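PDB 6IWY: flagellar hook-associated protein 2 from Helicobacter pylori, which caps the tip of the growing flagellar filament, helping flagellin monomers polymerise there and preventing them from leaking out unassembled. Local coordinates for residues G83-A86 and Q87-D91; I230-G234 and S235-E239. All coordinates share one frame; numbering follows the deposited sequence.

Contact 1 of 2, residues G83-A86 and Q87-D91; sequences GDVA and QSITD
Two successive turns of the amphipathic helix 82-92 meet here, Gly-83 to Ala-86 handing their carbonyls to Gln-87 to Thr-90 in the i to i+4 pattern of an alpha helix. The bond from Ser-88 N to Asp-84 O is 2.9 Å long, and Ile-89 N reaches Val-85 O at 3.0 Å. Side-chain hydroxyls add to this ladder. Ser-88 OG, lying between its own backbone N and carbonyl carbon (chi1 89°), folds back to Val-85 O at 3.2 Å. That oxygen therefore accepts two bonds, both from the same face of its carbonyl plane. Farther along the helix, Thr-90 OG1 donates to Ala-86 O at 3.3 Å, beside a weak, longer bond from Thr-90 N. On the exposed flank, Gln-87 bends at chi2 (69°) and places NE2 3.0 Å from Asp-91 OD1, to which it donates; the acceptor lies in the amide plane, yet the carboxylate is met from above its own plane. Val-85 and Ile-89 line the buried flank, CG1 of Val-85 standing 4.3 Å from CD1 of Ile-89. The helix lies with this apolar side on neighbouring strands: Val-85 and Ala-86 touch Leu-112 and Ile-89 touches Val-114, both of strand 110-116, while Val-85 also meets Ile-76 of strand 70-76. Beside it, Ser-88 meets Val-74 of the same strand. Thr-90 OG1 is bonded to Gly-99 N as well, tying the helix to strand 97-103.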
loop_
_atom_site.group_PDB
_atom_site.type_symbol
_atom_site.label_atom_id
_atom_site.label_comp_id
_atom_site.label_asym_id
_atom_site.label_seq_id
_atom_site.Cartn_x
_atom_site.Cartn_y
_atom_site.Cartn_z
ATOM N N GLY A 83 -20.665 -3.820 -4.399
ATOM C CA GLY A 83 -20.602 -3.818 -5.849
ATOM C C GLY A 83 -19.972 -2.536 -6.382
ATOM O O GLY A 83 -19.077 -2.582 -7.240
ATOM N N ASP A 84 -20.446 -1.393 -5.888
ATOM C CA ASP A 84 -19.830 -0.117 -6.223
ATOM C C ASP A 84 -18.307 -0.143 -5.999
ATOM O O ASP A 84 -17.543 0.193 -6.904
ATOM C CB ASP A 84 -20.415 1.029 -5.387
ATOM C CG ASP A 84 -21.877 1.344 -5.711
ATOM O OD1 ASP A 84 -22.449 0.833 -6.709
ATOM O OD2 ASP A 84 -22.452 2.153 -4.945
ATOM N N VAL A 85 -17.856 -0.536 -4.807
ATOM C CA VAL A 85 -16.419 -0.472 -4.510
ATOM C C VAL A 85 -15.612 -1.387 -5.427
ATOM O O VAL A 85 -14.516 -1.051 -5.834
ATOM C CB VAL A 85 -16.088 -0.861 -3.073
ATOM C CG1 VAL A 85 -14.572 -0.916 -2.909
ATOM C CG2 VAL A 85 -16.687 0.115 -2.098
ATOM N N ALA A 86 -16.163 -2.540 -5.753
ATOM C CA ALA A 86 -15.483 -3.478 -6.627
ATOM C C ALA A 86 -15.181 -2.802 -7.949
ATOM O O ALA A 86 -14.070 -2.877 -8.460
ATOM C CB ALA A 86 -16.331 -4.695 -6.850
ATOM N N GLN A 87 -16.188 -2.140 -8.505
ATOM C CA GLN A 87 -16.059 -1.520 -9.812
ATOM C C GLN A 87 -15.130 -0.301 -9.776
ATOM O O GLN A 87 -14.396 0.044 -10.774
ATOM C CB GLN A 87 -17.409 -1.011 -10.301
ATOM C CG GLN A 87 -17.337 -0.386 -11.722
ATOM C CD GLN A 87 -17.064 -1.437 -12.806
ATOM O OE1 GLN A 87 -17.690 -2.491 -12.812
ATOM N NE2 GLN A 87 -16.116 -1.158 -13.707
ATOM N N SER A 88 -15.193 0.392 -8.639
ATOM C CA SER A 88 -14.449 1.607 -8.526
ATOM C C SER A 88 -12.953 1.257 -8.452
ATOM O O SER A 88 -12.152 2.035 -8.939
ATOM C CB SER A 88 -14.960 2.463 -7.363
ATOM O OG SER A 88 -14.312 2.166 -6.152
ATOM N N ILE A 89 -12.591 0.084 -7.896
ATOM C CA ILE A 89 -11.188 -0.380 -7.905
ATOM C C ILE A 89 -10.726 -0.596 -9.330
ATOM O O ILE A 89 -9.674 -0.100 -9.741
ATOM C CB ILE A 89 -10.971 -1.679 -7.113
ATOM C CG1 ILE A 89 -11.044 -1.396 -5.625
ATOM C CG2 ILE A 89 -9.620 -2.300 -7.466
ATOM C CD1 ILE A 89 -11.060 -2.616 -4.794
ATOM N N THR A 90 -11.536 -1.324 -10.082
ATOM C CA THR A 90 -11.315 -1.522 -11.511
ATOM C C THR A 90 -11.189 -0.206 -12.319
ATOM O O THR A 90 -10.301 -0.063 -13.196
ATOM C CB THR A 90 -12.486 -2.299 -12.098
ATOM O OG1 THR A 90 -12.676 -3.514 -11.339
ATOM C CG2 THR A 90 -12.251 -2.594 -13.571
ATOM N N ASP A 91 -12.072 0.749 -12.027
ATOM C CA ASP A 91 -12.062 2.050 -12.727
ATOM C C ASP A 91 -10.872 2.947 -12.317
ATOM O O ASP A 91 -10.293 3.624 -13.149
ATOM C CB ASP A 91 -13.384 2.810 -12.495
ATOM C CG ASP A 91 -14.601 2.209 -13.275
ATOM O OD1 ASP A 91 -14.491 1.280 -14.147
ATOM O OD2 ASP A 91 -15.714 2.723 -13.030
#

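Contact 2 of 2, residues I230-G234 and S235-E239; sequences IEVKG and SKAKE
Val-232, near the end of strand 230-233, meets Ala-237, the last residue of the type I beta turn that begins at Gly-234 and leads into a short helix with few backbone bonds. Both side chains point toward the opposite arm. CG1 of Val-232, anti to the backbone N (chi1 180°), meets the CB methyl of Ala-237 at 3.9 Å. The same methyl also lies 3.8 Å from Val-232 O, packing against the strand's backbone as well as its side chain. Both residues are buried, and Val-232 further touches Leu-131 of strand 129-132 and Phe-242 of a loop, so the apolar contact belongs to a larger packed region. Strand 230-233 itself pairs antiparallel with strand 154-158. Lys-236, by contrast, starts out away from the strand, and its extended chain carries NZ to a salt bridge with Glu-152 and a hydrogen bond to Ser-142 O. At the start of the turn, Gly-234 adopts phi 123°, a backbone conformation in which a beta carbon would collide with the carbonyl oxygen of Lys-233. The turn is closed by Ala-237 N, which donates to Gly-234 O at 3.2 Å; the N-H points almost straight at the oxygen (175°), although the nitrogen sits well above the carbonyl plane.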
loop_
_atom_site.group_PDB
_atom_site.type_symbol
_atom_site.label_atom_id
_atom_site.label_comp_id
_atom_site.label_asym_id
_atom_site.label_seq_id
_atom_site.Cartn_x
_atom_site.Cartn_y
_atom_site.Cartn_z
ATOM N N ILE A 230 6.259 5.581 7.518
ATOM C CA ILE A 230 7.501 4.828 7.560
ATOM C C ILE A 230 8.684 5.775 7.228
ATOM O O ILE A 230 8.593 6.564 6.271
ATOM C CB ILE A 230 7.524 3.705 6.518
ATOM C CG1 ILE A 230 6.351 2.746 6.694
ATOM C CG2 ILE A 230 8.853 2.890 6.616
ATOM C CD1 ILE A 230 6.247 1.775 5.496
ATOM N N GLU A 231 9.761 5.686 8.021
ATOM C CA GLU A 231 11.002 6.425 7.797
ATOM C C GLU A 231 12.213 5.541 8.022
ATOM O O GLU A 231 12.244 4.753 8.954
ATOM C CB GLU A 231 11.134 7.609 8.740
ATOM C CG GLU A 231 9.921 8.516 8.779
ATOM C CD GLU A 231 10.088 9.764 9.697
ATOM O OE1 GLU A 231 9.192 10.663 9.635
ATOM O OE2 GLU A 231 11.084 9.832 10.482
ATOM N N VAL A 232 13.209 5.688 7.157
ATOM C CA VAL A 232 14.497 5.062 7.339
ATOM C C VAL A 232 15.454 6.201 7.582
ATOM O O VAL A 232 15.726 6.988 6.696
ATOM C CB VAL A 232 14.911 4.294 6.090
ATOM C CG1 VAL A 232 16.300 3.619 6.268
ATOM C CG2 VAL A 232 13.820 3.295 5.725
ATOM N N LYS A 233 15.941 6.296 8.805
ATOM C CA LYS A 233 16.752 7.413 9.243
ATOM C C LYS A 233 18.151 6.967 9.608
ATOM O O LYS A 233 18.403 5.807 9.854
ATOM C CB LYS A 233 16.105 8.045 10.474
ATOM C CG LYS A 233 14.956 8.974 10.141
ATOM C CD LYS A 233 13.852 8.952 11.212
ATOM C CE LYS A 233 14.360 9.149 12.668
ATOM N NZ LYS A 233 14.976 10.507 12.900
ATOM N N GLY A 234 19.057 7.927 9.659
ATOM C CA GLY A 234 20.413 7.650 10.014
ATOM C C GLY A 234 21.421 8.092 8.972
ATOM O O GLY A 234 21.111 8.235 7.789
ATOM N N SER A 235 22.642 8.289 9.448
ATOM C CA SER A 235 23.756 8.680 8.625
ATOM C C SER A 235 24.014 7.679 7.525
ATOM O O SER A 235 24.513 8.061 6.465
ATOM C CB SER A 235 25.025 8.893 9.474
ATOM O OG SER A 235 25.450 7.709 10.112
ATOM N N LYS A 236 23.643 6.420 7.724
ATOM C CA LYS A 236 23.815 5.425 6.659
ATOM C C LYS A 236 22.559 4.917 5.925
ATOM O O LYS A 236 22.642 3.902 5.240
ATOM C CB LYS A 236 24.611 4.244 7.198
ATOM C CG LYS A 236 25.962 4.644 7.702
ATOM C CD LYS A 236 26.809 3.440 8.052
ATOM C CE LYS A 236 28.230 3.878 8.417
ATOM N NZ LYS A 236 29.007 2.769 9.022
ATOM N N ALA A 237 21.422 5.605 5.993
ATOM C CA ALA A 237 20.279 5.174 5.152
ATOM C C ALA A 237 20.695 4.995 3.684
ATOM O O ALA A 237 20.345 3.994 3.069
ATOM C CB ALA A 237 19.085 6.118 5.240
ATOM N N LYS A 238 21.446 5.946 3.134
ATOM C CA LYS A 238 21.812 5.909 1.706
ATOM C C LYS A 238 22.518 4.590 1.331
ATOM O O LYS A 238 22.330 4.078 0.227
ATOM C CB LYS A 238 22.643 7.129 1.306
ATOM N N GLU A 239 23.270 4.020 2.272
ATOM C CA GLU A 239 24.051 2.826 1.988
ATOM C C GLU A 239 23.181 1.620 1.702
ATOM O O GLU A 239 23.630 0.668 1.085
ATOM C CB GLU A 239 25.017 2.509 3.129
ATOM C CG GLU A 239 26.313 3.278 3.050
ATOM C CD GLU A 239 27.332 2.862 4.109
ATOM O OE1 GLU A 239 27.596 1.636 4.296
ATOM O OE2 GLU A 239 27.887 3.788 4.749
#

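How the contacts relate
Both contacts belong to the central part of the cap protein, the crystallised fragment lacking both ends of the full chain. They lie on opposite sides of the fragment's centre, their centres about 37 Å and their nearest atoms about 21 Å apart, and share no helix or strand. Each is partly buried, pairing an apolar inner flank with a more exposed polar one. Contact 1 lies within one regular helix, where backbone N-H groups and two side-chain hydroxyls donate to successive carbonyls. Contact 2 changes element, from a sheet strand to a short helix; a single backbone bond crosses between its segments, a glycine begins the turn, and an alanine methyl packs on the strand's valine.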